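Local coordinates for protein anti-cleavage anti-greA transcription factor gfh1 (Thermus thermophilus, PDB 2F23) that inhibits the catalytic activities of RNA polymerase by partially occluding its substrate-binding site and so preventing NTP binding, at residues V5-A10 and D67-A72; Q17-E22 and A60-L65; E28-L33 and Q53-I58; S101-S106 and P116-D121; D136-D141 and F149-I154. One frame throughout, in Å; residues are numbered along the deposited sequence.

How the interactions relate
From the N terminus, strand 5-7 leads into helix 9-37, which is followed by the antiparallel helix 46-71. Interaction 1 closes the longest loop, bringing the start of the chain to the end of the second helix. Interaction 2 nests inside it and interaction 3 inside both, so the three step along one coiled coil, successive centres about 13 Å apart. The chain then enters the C-terminal domain, where interactions 4 and 5 follow in series, each closing a short loop at one margin of the same mixed sheet. Interactions 1 and 5 touch, through T8 and D136 among others, and so tie coiled coil to globular domain; interaction 4 lies about 38 Å, centre to centre, from interaction 3.

Interaction 1 of 5, residues V5-A10 and D67-A72; sequences VKLTKA and DILSRA
V5 sets CG1 anti to its backbone N (chi1 -179°), and this rotamer spreads its two methyls over different partners. V5 CG1 meets I68 CG2 at 3.6 Å, the two side chains crossing at nearly a right angle, while V5 CG2 lies obliquely against the R71 guanidinium, 3.4 Å from R71 NH1. L7 instead has CG anti to its carbonyl carbon (chi1 -75°), which brings CD1 to 3.4 Å from A72 CB, tighter than ordinary van der Waals contact, and within looser contact of L69 CD2.

The R71 chain bends at chi3 (-63°), and its guanidinium grips D67 side-on: NE bonds OD2 at 2.9 Å and NH2 bonds OD1 at 3.3 Å. Both carboxylate oxygens lie in the guanidinium plane but are met from above the carboxylate plane. This salt bridge between D67 and R71, together with a bond from NH1 to the R3 carbonyl, steadies the surface on which V5 CG2 rests.

The contact is the base of the Gre-family N-terminal coiled coil, where strand 5-7 pairs in parallel with strand 72-74 and so joins both ends of the helical hairpin. Water 1 bridges the two backbones, accepting from V5 N at 3.0 Å and donating to R71 O at 2.7 Å. Beyond the pairing, T8, the N-cap residue of helix 9-37, caps G11 N through OG1 and also bonds D136.

Interaction 2 of 5, residues Q17-E22 and A60-L65; sequences QQLERE and ARIDSL
Q18 and R61 cross at about a right angle, their amide and guanidinium planes 59° apart, whereas E22 meets R61 obliquely with carboxylate and guanidinium planes 66° apart. Q18 has CG anti to the backbone N and is extended beyond it, which brings its amide to R61 and L65. E22 is folded at chi2, so its carboxylate comes to the edge of R61, near the guanidinium plane, and forms a long salt bridge of 3.5 Å from E22 OE1 to R61 NE. R61, bent at chi3, leaves NH2 to donate to water 2 at 2.8 Å. That water in turn donates to Q18 OE1 at 3.0 Å and to E22 OE2 at 2.8 Å, so one solvent molecule links three side chains from two helices.

Beside this polar cluster lies an apolar layer. L65 turns toward helix 9-37 and sets CD1 against L19 CA at 3.8 Å, while its CD2 approaches Q18 NE2. L19 and L65 slide past each other in opposite directions; L19 and I62 cross nearly perpendicularly, with L19 CD1 at 3.9 Å from I62 CG2. The aliphatic part of E22 joins in, its CB lying 3.7 Å from I62 CG1. The local axes are antiparallel at 152° and 9.7 Å apart, as expected of two successive helices in the Gre-type coiled coil.

The polar ends have further partners: E22 OE2 pairs with R25, and Q18 NE2 bonds E148 of the C-terminal domain. With two arginines and a water around it, the carboxylate of the buried residue E22 is probably kept ionised.

Interaction 3 of 5, residues E28-L33 and Q53-I58; sequences EATKIL and QEKARI
This is a sparse, partly buried helix-helix contact well out along the coiled coil, its centre about 20 Å from the centre of the chain, where the segments 28-33 and 53-58 run antiparallel, their local axes at 158°. The small side chain of A29 allows a close backbone approach, with A29 CA and K55 CA 5.4 Å apart. A29 CB points at the opposite helix and receives the tip of I58, whose CD1 stands at 3.7 Å.

K55 supplies much of the remaining surface with its methylenes. Its CG is anti to the backbone N (chi1 -179°), and the chain stays extended until it bends at chi4 (-71°). It thereby reaches across to helix 9-37: K55 CD touches L33 CD2 at 3.7 Å, those two side chains crossing at about a right angle, and K55 CE passes 3.3 Å from T30 OG1. The bend turns NZ to a salt bridge with E59 on its own helix, and T30 OG1 bonds the L26 carbonyl, so each polar group finds a partner on its own helix.

Two long antiparallel helices packed along one seam form the N-terminal coiled coil of the GreA/GreB family, and this contact is part of that seam.

Interaction 4 of 5, residues S101-S106 and P116-D121; sequences SVQVVS and PMKISD
Strands 101-105 and 117-120 run parallel, twisted by 37°, and are laced by five alternating backbone bonds from M117 N to S101 O at 3.1 Å through to D121 N to V105 O at 2.9 Å. The bond from V105 N to I119 O is the straightest (169° at the hydrogen), whereas D121 N comes in nearly along the axis of the V105 carbonyl.

The tightest carbon-carbon contact is on the face of V102, V104, M117 and I119. V102 sets CG1 anti to its carbonyl carbon, and I119, with CG1 in the same relation (chi1 -55°) and its chain extended, drives CD1 into the valine branch point, 3.3 Å from V102 CG1 and 3.4 Å from CB. Both distances are shorter than usual for carbon, and the side chains cross obliquely. V102 also lies alongside M117, pointing the same way. Farther along, V104 CG1 meets D121 CB at 3.6 Å, crossing at about a right angle.

On the other face Q103 and K118 lie side by side, K118 bending at chi4, and V105 CG2 covers K118 CB at 3.9 Å. K118 NZ finds its charge partner in D114, and Q103 NE2 bonds the G86 carbonyl. Before the strand, P116, which follows a cis peptide bond, places CB 3.3 Å from S101 OG. At the far end water 3 joins S106 OG to D121 OD1.

Strand 117-120 is an outermost strand of the mixed sheet in the FKBP-like C-terminal domain; strand 99-105 continues it to strand 88-92, while M125 and L129 of helix 124-129 pack on I119 and V102.

Interaction 5 of 5, residues D136-D141 and F149-I154; sequences DVLSLD and FRVVAI
L138 has CG anti to its carbonyl carbon (chi1 -45°), and V151 has CG2 beside its backbone N; L138 CD1 and V151 CG2 meet at 4.0 Å, the side chains crossing obliquely. F149 and L140 also carry CG anti to the carbonyl carbon and cross at about a right angle, L140 CD1 standing 4.0 Å from F149 CD1, oblique to the ring. V137 and R150 point to the opposite face from L138 and F149. R150 leaves the backbone with CG anti to N and bends at chi3 (62°), which carries its guanidinium away from strand 137-142, to a salt bridge with E92; V152 CG2 lies over one guanidinium face.

The backbone supports these conformations as an antiparallel hairpin. L138 and F149 form a hydrogen-bonded pair, L138 N to F149 O at 2.9 Å and F149 N to L138 O at 2.8 Å, and V151 N bonds D136 O at 2.9 Å. V137 with R150 is the intervening non-hydrogen-bonded pair. On the side of strand 88-92, V152 and A153 both face E90, a classic beta bulge.

Strand 145-155 lies between strands 88-92 and 137-142. Helix 124-129 covers L138 and L140 through L129, M125 and A128, while V137 and R150 touch L7 of strand 5-7.

Interaction 1 of 5, residues V5-A10 and D67-A72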
# COMPACT_ATOMS: atom_id res chain seq x y z
N VAL A 5 1.49 4.26 14.23
CA VAL A 5 2.00 3.58 13.05
C VAL A 5 3.28 2.81 13.35
O VAL A 5 4.29 3.40 13.72
CB VAL A 5 2.30 4.58 11.91
CG1 VAL A 5 2.80 3.83 10.68
CG2 VAL A 5 1.06 5.37 11.58
N LYS A 6 3.23 1.50 13.19
CA LYS A 6 4.38 0.65 13.44
C LYS A 6 4.90 0.12 12.11
O LYS A 6 4.11 -0.31 11.26
CB LYS A 6 4.00 -0.52 14.34
CG LYS A 6 3.59 -0.13 15.75
CD LYS A 6 3.14 -1.34 16.54
CE LYS A 6 1.66 -1.66 16.32
NZ LYS A 6 1.31 -1.95 14.91
N LEU A 7 6.21 0.17 11.93
CA LEU A 7 6.85 -0.33 10.71
C LEU A 7 8.10 -1.11 11.06
O LEU A 7 8.77 -0.80 12.04
CB LEU A 7 7.26 0.82 9.79
CG LEU A 7 6.18 1.56 8.99
CD1 LEU A 7 6.79 2.76 8.29
CD2 LEU A 7 5.57 0.61 7.97
N THR A 8 8.41 -2.13 10.27
CA THR A 8 9.64 -2.87 10.48
C THR A 8 10.65 -2.08 9.65
O THR A 8 10.27 -1.18 8.89
CB THR A 8 9.58 -4.30 9.92
OG1 THR A 8 9.17 -4.24 8.55
CG2 THR A 8 8.60 -5.16 10.71
N LYS A 9 11.93 -2.41 9.77
CA LYS A 9 12.93 -1.72 8.98
C LYS A 9 12.63 -1.92 7.50
O LYS A 9 12.77 -1.00 6.70
CB LYS A 9 14.33 -2.24 9.32
CG LYS A 9 14.72 -1.98 10.77
CD LYS A 9 16.13 -2.44 11.09
CE LYS A 9 17.17 -1.59 10.38
NZ LYS A 9 18.55 -1.92 10.83
N ALA A 10 12.19 -3.12 7.14
CA ALA A 10 11.87 -3.43 5.75
C ALA A 10 10.65 -2.63 5.28
O ALA A 10 10.64 -2.11 4.17
CB ALA A 10 11.60 -4.92 5.59
N ASP A 67 2.98 11.13 5.70
CA ASP A 67 2.28 11.04 6.98
C ASP A 67 2.68 9.77 7.72
O ASP A 67 3.05 9.81 8.89
CB ASP A 67 0.76 11.03 6.75
CG ASP A 67 -0.01 10.93 8.05
OD1 ASP A 67 -0.94 10.10 8.13
OD2 ASP A 67 0.31 11.69 8.99
N ILE A 68 2.59 8.64 7.03
CA ILE A 68 2.93 7.36 7.63
C ILE A 68 4.40 7.26 8.03
O ILE A 68 4.72 6.86 9.14
CB ILE A 68 2.59 6.21 6.67
CG1 ILE A 68 1.09 6.24 6.36
CG2 ILE A 68 3.00 4.87 7.29
CD1 ILE A 68 0.64 5.17 5.44
N LEU A 69 5.28 7.64 7.12
CA LEU A 69 6.71 7.58 7.39
C LEU A 69 7.17 8.49 8.52
O LEU A 69 8.02 8.11 9.32
CB LEU A 69 7.49 7.89 6.11
CG LEU A 69 7.50 6.77 5.06
CD1 LEU A 69 8.08 7.30 3.76
CD2 LEU A 69 8.32 5.58 5.57
N SER A 70 6.60 9.69 8.59
CA SER A 70 6.99 10.64 9.61
C SER A 70 6.51 10.26 11.01
O SER A 70 7.12 10.66 12.00
CB SER A 70 6.46 12.04 9.26
OG SER A 70 5.04 12.08 9.32
N ARG A 71 5.44 9.48 11.09
CA ARG A 71 4.90 9.08 12.39
C ARG A 71 5.24 7.65 12.78
O ARG A 71 4.91 7.21 13.88
CB ARG A 71 3.38 9.25 12.39
CG ARG A 71 2.95 10.69 12.15
CD ARG A 71 1.46 10.91 12.39
NE ARG A 71 0.62 10.15 11.48
CZ ARG A 71 0.08 8.97 11.76
NH1 ARG A 71 0.31 8.40 12.93
NH2 ARG A 71 -0.68 8.35 10.86
N ALA A 72 5.91 6.94 11.89
CA ALA A 72 6.26 5.55 12.15
C ALA A 72 7.27 5.31 13.26
O ALA A 72 8.21 6.07 13.46
CB ALA A 72 6.76 4.91 10.86
O HOH W 1 3.03 6.41 15.61

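Interaction 2 of 5, residues Q17-E22 and A60-L65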
# COMPACT_ATOMS: atom_id res chain seq x y z
N GLN A 17 11.24 4.15 -0.34
CA GLN A 17 11.61 3.96 -1.74
C GLN A 17 10.42 4.35 -2.61
O GLN A 17 10.58 5.00 -3.64
CB GLN A 17 12.00 2.50 -2.02
CG GLN A 17 13.21 2.04 -1.21
CD GLN A 17 13.51 0.56 -1.40
OE1 GLN A 17 12.61 -0.27 -1.46
NE2 GLN A 17 14.79 0.23 -1.49
N GLN A 18 9.22 3.96 -2.18
CA GLN A 18 8.03 4.30 -2.94
C GLN A 18 7.85 5.82 -2.97
O GLN A 18 7.47 6.38 -4.00
CB GLN A 18 6.79 3.66 -2.32
CG GLN A 18 5.53 3.90 -3.13
CD GLN A 18 4.30 3.28 -2.51
OE1 GLN A 18 3.23 3.26 -3.12
NE2 GLN A 18 4.44 2.76 -1.30
N LEU A 19 8.12 6.47 -1.84
CA LEU A 19 8.00 7.92 -1.76
C LEU A 19 8.97 8.59 -2.74
O LEU A 19 8.62 9.56 -3.41
CB LEU A 19 8.29 8.40 -0.34
CG LEU A 19 8.36 9.92 -0.10
CD1 LEU A 19 7.09 10.59 -0.59
CD2 LEU A 19 8.55 10.18 1.39
N GLU A 20 10.19 8.08 -2.83
CA GLU A 20 11.17 8.66 -3.74
C GLU A 20 10.67 8.55 -5.18
O GLU A 20 10.81 9.49 -5.96
CB GLU A 20 12.52 7.95 -3.60
CG GLU A 20 13.11 8.06 -2.21
CD GLU A 20 13.50 9.48 -1.84
OE1 GLU A 20 12.63 10.38 -1.90
OE2 GLU A 20 14.67 9.69 -1.47
N ARG A 21 10.09 7.41 -5.52
CA ARG A 21 9.57 7.19 -6.86
C ARG A 21 8.40 8.14 -7.12
O ARG A 21 8.28 8.70 -8.21
CB ARG A 21 9.13 5.74 -7.04
CG ARG A 21 10.28 4.76 -7.30
CD ARG A 21 11.40 4.90 -6.28
NE ARG A 21 12.48 3.93 -6.47
CZ ARG A 21 12.34 2.61 -6.32
NH1 ARG A 21 11.17 2.10 -5.98
NH2 ARG A 21 13.38 1.81 -6.51
N GLU A 22 7.56 8.34 -6.12
CA GLU A 22 6.43 9.25 -6.29
C GLU A 22 6.89 10.69 -6.47
O GLU A 22 6.27 11.45 -7.22
CB GLU A 22 5.47 9.15 -5.10
CG GLU A 22 4.66 7.86 -5.05
CD GLU A 22 3.85 7.64 -6.31
OE1 GLU A 22 3.16 8.58 -6.75
OE2 GLU A 22 3.91 6.52 -6.87
N ALA A 60 -1.46 13.43 -3.58
CA ALA A 60 -2.22 12.76 -2.53
C ALA A 60 -1.49 11.53 -2.02
O ALA A 60 -1.52 11.23 -0.82
CB ALA A 60 -3.60 12.37 -3.04
N ARG A 61 -0.83 10.81 -2.92
CA ARG A 61 -0.09 9.62 -2.52
C ARG A 61 1.11 10.05 -1.68
O ARG A 61 1.41 9.44 -0.65
CB ARG A 61 0.38 8.84 -3.75
CG ARG A 61 -0.76 8.24 -4.58
CD ARG A 61 -0.26 7.71 -5.91
NE ARG A 61 0.53 6.48 -5.78
CZ ARG A 61 0.01 5.28 -5.52
NH1 ARG A 61 -1.29 5.14 -5.36
NH2 ARG A 61 0.81 4.22 -5.44
N ILE A 62 1.79 11.10 -2.11
CA ILE A 62 2.95 11.60 -1.39
C ILE A 62 2.57 12.06 0.01
O ILE A 62 3.31 11.82 0.97
CB ILE A 62 3.62 12.77 -2.14
CG1 ILE A 62 4.32 12.22 -3.39
CG2 ILE A 62 4.62 13.49 -1.23
CD1 ILE A 62 4.90 13.28 -4.29
N ASP A 63 1.43 12.73 0.14
CA ASP A 63 1.00 13.20 1.46
C ASP A 63 0.76 12.02 2.40
O ASP A 63 1.13 12.06 3.57
CB ASP A 63 -0.27 14.05 1.35
CG ASP A 63 -0.01 15.39 0.70
OD1 ASP A 63 1.05 16.00 0.98
OD2 ASP A 63 -0.87 15.85 -0.08
N SER A 64 0.14 10.97 1.88
CA SER A 64 -0.14 9.79 2.69
C SER A 64 1.16 9.10 3.09
O SER A 64 1.32 8.68 4.24
CB SER A 64 -1.03 8.81 1.92
OG SER A 64 -2.33 9.35 1.74
N LEU A 65 2.10 8.99 2.16
CA LEU A 65 3.37 8.35 2.45
C LEU A 65 4.17 9.14 3.48
O LEU A 65 4.74 8.57 4.40
CB LEU A 65 4.19 8.17 1.17
CG LEU A 65 3.61 7.11 0.24
CD1 LEU A 65 4.31 7.17 -1.11
CD2 LEU A 65 3.76 5.73 0.87
O HOH W 2 3.52 3.93 -6.02

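Interaction 3 of 5, residues E28-L33 and Q53-I58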
# COMPACT_ATOMS: atom_id res chain seq x y z
N GLU A 28 7.82 15.15 -12.83
CA GLU A 28 7.44 14.97 -14.22
C GLU A 28 6.04 15.53 -14.48
O GLU A 28 5.82 16.23 -15.48
CB GLU A 28 7.46 13.48 -14.58
CG GLU A 28 8.82 12.82 -14.42
CD GLU A 28 8.78 11.32 -14.64
OE1 GLU A 28 9.86 10.68 -14.57
OE2 GLU A 28 7.68 10.78 -14.87
N ALA A 29 5.11 15.24 -13.58
CA ALA A 29 3.73 15.72 -13.72
C ALA A 29 3.67 17.24 -13.67
O ALA A 29 2.84 17.86 -14.33
CB ALA A 29 2.86 15.13 -12.62
N THR A 30 4.55 17.84 -12.87
CA THR A 30 4.58 19.29 -12.74
C THR A 30 5.14 19.91 -14.01
O THR A 30 4.64 20.94 -14.48
CB THR A 30 5.43 19.71 -11.53
OG1 THR A 30 4.83 19.19 -10.34
CG2 THR A 30 5.51 21.23 -11.44
N LYS A 31 6.17 19.28 -14.57
CA LYS A 31 6.77 19.78 -15.80
C LYS A 31 5.73 19.76 -16.91
O LYS A 31 5.59 20.73 -17.67
CB LYS A 31 7.97 18.92 -16.19
CG LYS A 31 8.70 19.39 -17.44
CD LYS A 31 9.85 18.47 -17.80
CE LYS A 31 9.36 17.07 -18.17
NZ LYS A 31 8.49 17.09 -19.37
N ILE A 32 4.99 18.66 -17.01
CA ILE A 32 3.95 18.53 -18.03
C ILE A 32 2.90 19.62 -17.88
O ILE A 32 2.50 20.25 -18.86
CB ILE A 32 3.28 17.14 -17.94
CG1 ILE A 32 4.26 16.06 -18.39
CG2 ILE A 32 2.01 17.11 -18.79
CD1 ILE A 32 3.72 14.65 -18.28
N LEU A 33 2.45 19.85 -16.65
CA LEU A 33 1.45 20.87 -16.39
C LEU A 33 1.96 22.25 -16.80
O LEU A 33 1.26 23.01 -17.47
CB LEU A 33 1.06 20.89 -14.91
CG LEU A 33 0.08 22.00 -14.52
CD1 LEU A 33 -1.21 21.85 -15.31
CD2 LEU A 33 -0.20 21.95 -13.02
N GLN A 53 -5.25 16.77 -12.87
CA GLN A 53 -5.79 15.62 -12.16
C GLN A 53 -4.70 14.62 -11.79
O GLN A 53 -4.70 14.06 -10.69
CB GLN A 53 -6.86 14.92 -13.00
CG GLN A 53 -7.49 13.71 -12.31
CD GLN A 53 -8.56 13.04 -13.15
OE1 GLN A 53 -8.29 12.54 -14.24
NE2 GLN A 53 -9.79 13.04 -12.64
N GLU A 54 -3.76 14.40 -12.70
CA GLU A 54 -2.67 13.46 -12.45
C GLU A 54 -1.72 14.01 -11.39
O GLU A 54 -1.25 13.28 -10.52
CB GLU A 54 -1.92 13.15 -13.75
CG GLU A 54 -0.74 12.19 -13.60
CD GLU A 54 -1.11 10.83 -13.02
OE1 GLU A 54 -2.31 10.53 -12.86
OE2 GLU A 54 -0.19 10.04 -12.73
N LYS A 55 -1.43 15.31 -11.46
CA LYS A 55 -0.55 15.93 -10.49
C LYS A 55 -1.17 15.79 -9.09
O LYS A 55 -0.47 15.47 -8.13
CB LYS A 55 -0.34 17.42 -10.83
CG LYS A 55 0.60 18.17 -9.90
CD LYS A 55 0.94 19.54 -10.47
CE LYS A 55 1.85 20.34 -9.54
NZ LYS A 55 1.12 20.78 -8.33
N ALA A 56 -2.47 16.02 -8.99
CA ALA A 56 -3.16 15.92 -7.71
C ALA A 56 -3.16 14.48 -7.19
O ALA A 56 -3.04 14.25 -5.98
CB ALA A 56 -4.59 16.43 -7.83
N ARG A 57 -3.30 13.52 -8.10
CA ARG A 57 -3.32 12.11 -7.71
C ARG A 57 -2.00 11.76 -7.06
O ARG A 57 -1.96 11.10 -6.02
CB ARG A 57 -3.54 11.21 -8.93
CG ARG A 57 -3.71 9.73 -8.58
CD ARG A 57 -3.90 8.86 -9.82
NE ARG A 57 -2.68 8.71 -10.60
CZ ARG A 57 -1.65 7.94 -10.25
NH1 ARG A 57 -0.58 7.87 -11.02
NH2 ARG A 57 -1.70 7.25 -9.12
N ILE A 58 -0.91 12.21 -7.67
CA ILE A 58 0.42 11.93 -7.14
C ILE A 58 0.64 12.63 -5.80
O ILE A 58 1.14 12.04 -4.85
CB ILE A 58 1.51 12.37 -8.14
CG1 ILE A 58 1.36 11.58 -9.44
CG2 ILE A 58 2.91 12.13 -7.54
CD1 ILE A 58 2.14 12.16 -10.60

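Interaction 4 of 5, residues S101-S106 and P116-D121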
# COMPACT_ATOMS: atom_id res chain seq x y z
N SER A 101 -9.10 -7.45 6.74
CA SER A 101 -8.55 -8.52 7.55
C SER A 101 -8.69 -9.82 6.78
O SER A 101 -9.60 -10.00 5.97
CB SER A 101 -9.27 -8.63 8.91
OG SER A 101 -10.64 -8.94 8.74
N VAL A 102 -7.75 -10.73 7.01
CA VAL A 102 -7.75 -12.02 6.33
C VAL A 102 -7.25 -13.09 7.28
O VAL A 102 -6.62 -12.79 8.29
CB VAL A 102 -6.81 -12.01 5.10
CG1 VAL A 102 -7.23 -10.92 4.13
CG2 VAL A 102 -5.37 -11.80 5.55
N GLN A 103 -7.55 -14.34 6.95
CA GLN A 103 -7.05 -15.44 7.74
C GLN A 103 -6.43 -16.41 6.77
O GLN A 103 -7.06 -16.81 5.78
CB GLN A 103 -8.16 -16.15 8.53
CG GLN A 103 -7.62 -17.35 9.29
CD GLN A 103 -8.66 -18.04 10.16
OE1 GLN A 103 -9.78 -18.31 9.72
NE2 GLN A 103 -8.28 -18.35 11.40
N VAL A 104 -5.18 -16.78 7.02
CA VAL A 104 -4.48 -17.72 6.16
C VAL A 104 -4.99 -19.11 6.53
O VAL A 104 -4.94 -19.51 7.69
CB VAL A 104 -2.95 -17.65 6.36
CG1 VAL A 104 -2.27 -18.71 5.52
CG2 VAL A 104 -2.44 -16.26 5.96
N VAL A 105 -5.48 -19.85 5.54
CA VAL A 105 -6.01 -21.19 5.79
C VAL A 105 -5.53 -22.17 4.73
O VAL A 105 -4.89 -21.78 3.75
CB VAL A 105 -7.55 -21.18 5.79
CG1 VAL A 105 -8.07 -20.28 6.91
CG2 VAL A 105 -8.08 -20.69 4.44
N SER A 106 -5.84 -23.44 4.92
CA SER A 106 -5.45 -24.44 3.93
C SER A 106 -6.29 -24.22 2.68
O SER A 106 -7.39 -23.67 2.75
CB SER A 106 -5.67 -25.85 4.47
OG SER A 106 -4.73 -26.13 5.50
N PRO A 116 -13.05 -12.21 8.39
CA PRO A 116 -11.92 -11.98 7.48
C PRO A 116 -11.92 -12.91 6.27
O PRO A 116 -12.47 -14.02 6.34
CB PRO A 116 -10.71 -12.21 8.38
CG PRO A 116 -11.21 -13.20 9.39
CD PRO A 116 -12.58 -12.66 9.71
N MET A 117 -11.33 -12.46 5.17
CA MET A 117 -11.27 -13.28 3.97
C MET A 117 -10.40 -14.49 4.27
O MET A 117 -9.29 -14.34 4.76
CB MET A 117 -10.62 -12.51 2.80
CG MET A 117 -11.42 -11.36 2.21
SD MET A 117 -11.00 -11.06 0.45
CE MET A 117 -9.31 -11.48 0.41
N LYS A 118 -10.91 -15.69 4.00
CA LYS A 118 -10.13 -16.90 4.22
C LYS A 118 -9.33 -17.13 2.95
O LYS A 118 -9.87 -17.51 1.91
CB LYS A 118 -11.04 -18.10 4.51
CG LYS A 118 -11.74 -18.03 5.85
CD LYS A 118 -12.40 -19.35 6.20
CE LYS A 118 -13.09 -19.27 7.56
NZ LYS A 118 -14.24 -18.32 7.54
N ILE A 119 -8.03 -16.87 3.05
CA ILE A 119 -7.12 -16.98 1.92
C ILE A 119 -6.25 -18.22 2.00
O ILE A 119 -5.65 -18.51 3.03
CB ILE A 119 -6.21 -15.73 1.88
CG1 ILE A 119 -7.07 -14.47 1.85
CG2 ILE A 119 -5.28 -15.78 0.67
CD1 ILE A 119 -6.28 -13.21 1.98
N SER A 120 -6.19 -18.96 0.90
CA SER A 120 -5.39 -20.18 0.83
C SER A 120 -3.91 -19.85 0.96
O SER A 120 -3.43 -18.90 0.34
CB SER A 120 -5.63 -20.89 -0.50
OG SER A 120 -4.67 -21.90 -0.72
N ASP A 121 -3.19 -20.61 1.78
CA ASP A 121 -1.77 -20.37 1.95
C ASP A 121 -0.98 -20.68 0.68
O ASP A 121 0.19 -20.33 0.58
CB ASP A 121 -1.21 -21.15 3.15
CG ASP A 121 -1.34 -22.66 3.00
OD1 ASP A 121 -0.89 -23.37 3.93
OD2 ASP A 121 -1.88 -23.14 1.99
O HOH W 3 -2.02 -25.97 4.11

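Interaction 5 of 5, residues D136-D141 and F149-I154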
# COMPACT_ATOMS: atom_id res chain seq x y z
N ASP A 136 5.46 -4.92 8.55
CA ASP A 136 5.90 -5.19 7.18
C ASP A 136 4.92 -4.57 6.19
O ASP A 136 3.73 -4.41 6.49
CB ASP A 136 6.01 -6.70 6.92
CG ASP A 136 7.27 -7.32 7.50
OD1 ASP A 136 8.29 -6.60 7.62
OD2 ASP A 136 7.26 -8.53 7.80
N VAL A 137 5.42 -4.23 5.01
CA VAL A 137 4.61 -3.64 3.95
C VAL A 137 4.69 -4.59 2.76
O VAL A 137 5.78 -4.92 2.29
CB VAL A 137 5.14 -2.24 3.59
CG1 VAL A 137 4.39 -1.68 2.40
CG2 VAL A 137 4.97 -1.33 4.79
N LEU A 138 3.53 -5.01 2.28
CA LEU A 138 3.44 -5.98 1.20
C LEU A 138 2.52 -5.56 0.07
O LEU A 138 1.56 -4.83 0.28
CB LEU A 138 2.92 -7.30 1.76
CG LEU A 138 3.56 -7.77 3.08
CD1 LEU A 138 2.66 -8.78 3.78
CD2 LEU A 138 4.93 -8.35 2.79
N SER A 139 2.84 -6.02 -1.14
CA SER A 139 1.99 -5.76 -2.30
C SER A 139 1.25 -7.09 -2.46
O SER A 139 1.87 -8.13 -2.67
CB SER A 139 2.84 -5.46 -3.54
OG SER A 139 3.47 -4.19 -3.41
N LEU A 140 -0.07 -7.05 -2.35
CA LEU A 140 -0.87 -8.27 -2.43
C LEU A 140 -1.84 -8.32 -3.60
O LEU A 140 -2.43 -7.30 -3.97
CB LEU A 140 -1.64 -8.47 -1.13
CG LEU A 140 -0.81 -8.50 0.16
CD1 LEU A 140 -1.72 -8.57 1.36
CD2 LEU A 140 0.15 -9.69 0.13
N ASP A 141 -2.00 -9.51 -4.15
CA ASP A 141 -2.90 -9.75 -5.27
C ASP A 141 -4.25 -10.15 -4.69
O ASP A 141 -4.50 -11.33 -4.44
CB ASP A 141 -2.34 -10.87 -6.16
CG ASP A 141 -0.98 -10.52 -6.75
OD1 ASP A 141 -0.90 -9.56 -7.53
OD2 ASP A 141 0.00 -11.22 -6.42
N PHE A 149 -0.35 -3.14 1.35
CA PHE A 149 -0.86 -3.14 2.71
C PHE A 149 0.23 -3.23 3.76
O PHE A 149 1.25 -3.88 3.57
CB PHE A 149 -1.79 -4.33 2.96
CG PHE A 149 -3.08 -4.27 2.20
CD1 PHE A 149 -3.21 -4.93 0.98
CD2 PHE A 149 -4.16 -3.57 2.72
CE1 PHE A 149 -4.42 -4.89 0.28
CE2 PHE A 149 -5.37 -3.53 2.02
CZ PHE A 149 -5.50 -4.19 0.81
N ARG A 150 -0.01 -2.57 4.89
CA ARG A 150 0.91 -2.62 6.02
C ARG A 150 0.26 -3.59 6.99
O ARG A 150 -0.95 -3.55 7.19
CB ARG A 150 1.02 -1.24 6.67
CG ARG A 150 1.86 -1.21 7.95
CD ARG A 150 2.06 0.22 8.41
NE ARG A 150 0.79 0.87 8.75
CZ ARG A 150 0.23 0.83 9.95
NH1 ARG A 150 0.83 0.18 10.94
NH2 ARG A 150 -0.92 1.45 10.16
N VAL A 151 1.06 -4.49 7.57
CA VAL A 151 0.53 -5.45 8.53
C VAL A 151 0.38 -4.73 9.86
O VAL A 151 1.35 -4.27 10.45
CB VAL A 151 1.50 -6.65 8.70
CG1 VAL A 151 0.94 -7.63 9.72
CG2 VAL A 151 1.71 -7.33 7.36
N VAL A 152 -0.86 -4.63 10.34
CA VAL A 152 -1.15 -3.93 11.58
C VAL A 152 -1.23 -4.82 12.81
O VAL A 152 -0.80 -4.43 13.90
CB VAL A 152 -2.47 -3.13 11.45
CG1 VAL A 152 -2.84 -2.48 12.77
CG2 VAL A 152 -2.32 -2.08 10.37
N ALA A 153 -1.76 -6.03 12.63
CA ALA A 153 -1.90 -6.96 13.74
C ALA A 153 -1.96 -8.40 13.24
O ALA A 153 -2.39 -8.66 12.11
CB ALA A 153 -3.18 -6.64 14.53
N ILE A 154 -1.51 -9.33 14.08
CA ILE A 154 -1.52 -10.75 13.77
C ILE A 154 -1.95 -11.48 15.03
O ILE A 154 -1.39 -11.24 16.10
CB ILE A 154 -0.12 -11.27 13.38
CG1 ILE A 154 0.41 -10.53 12.16
CG2 ILE A 154 -0.18 -12.79 13.12
CD1 ILE A 154 1.87 -10.78 11.89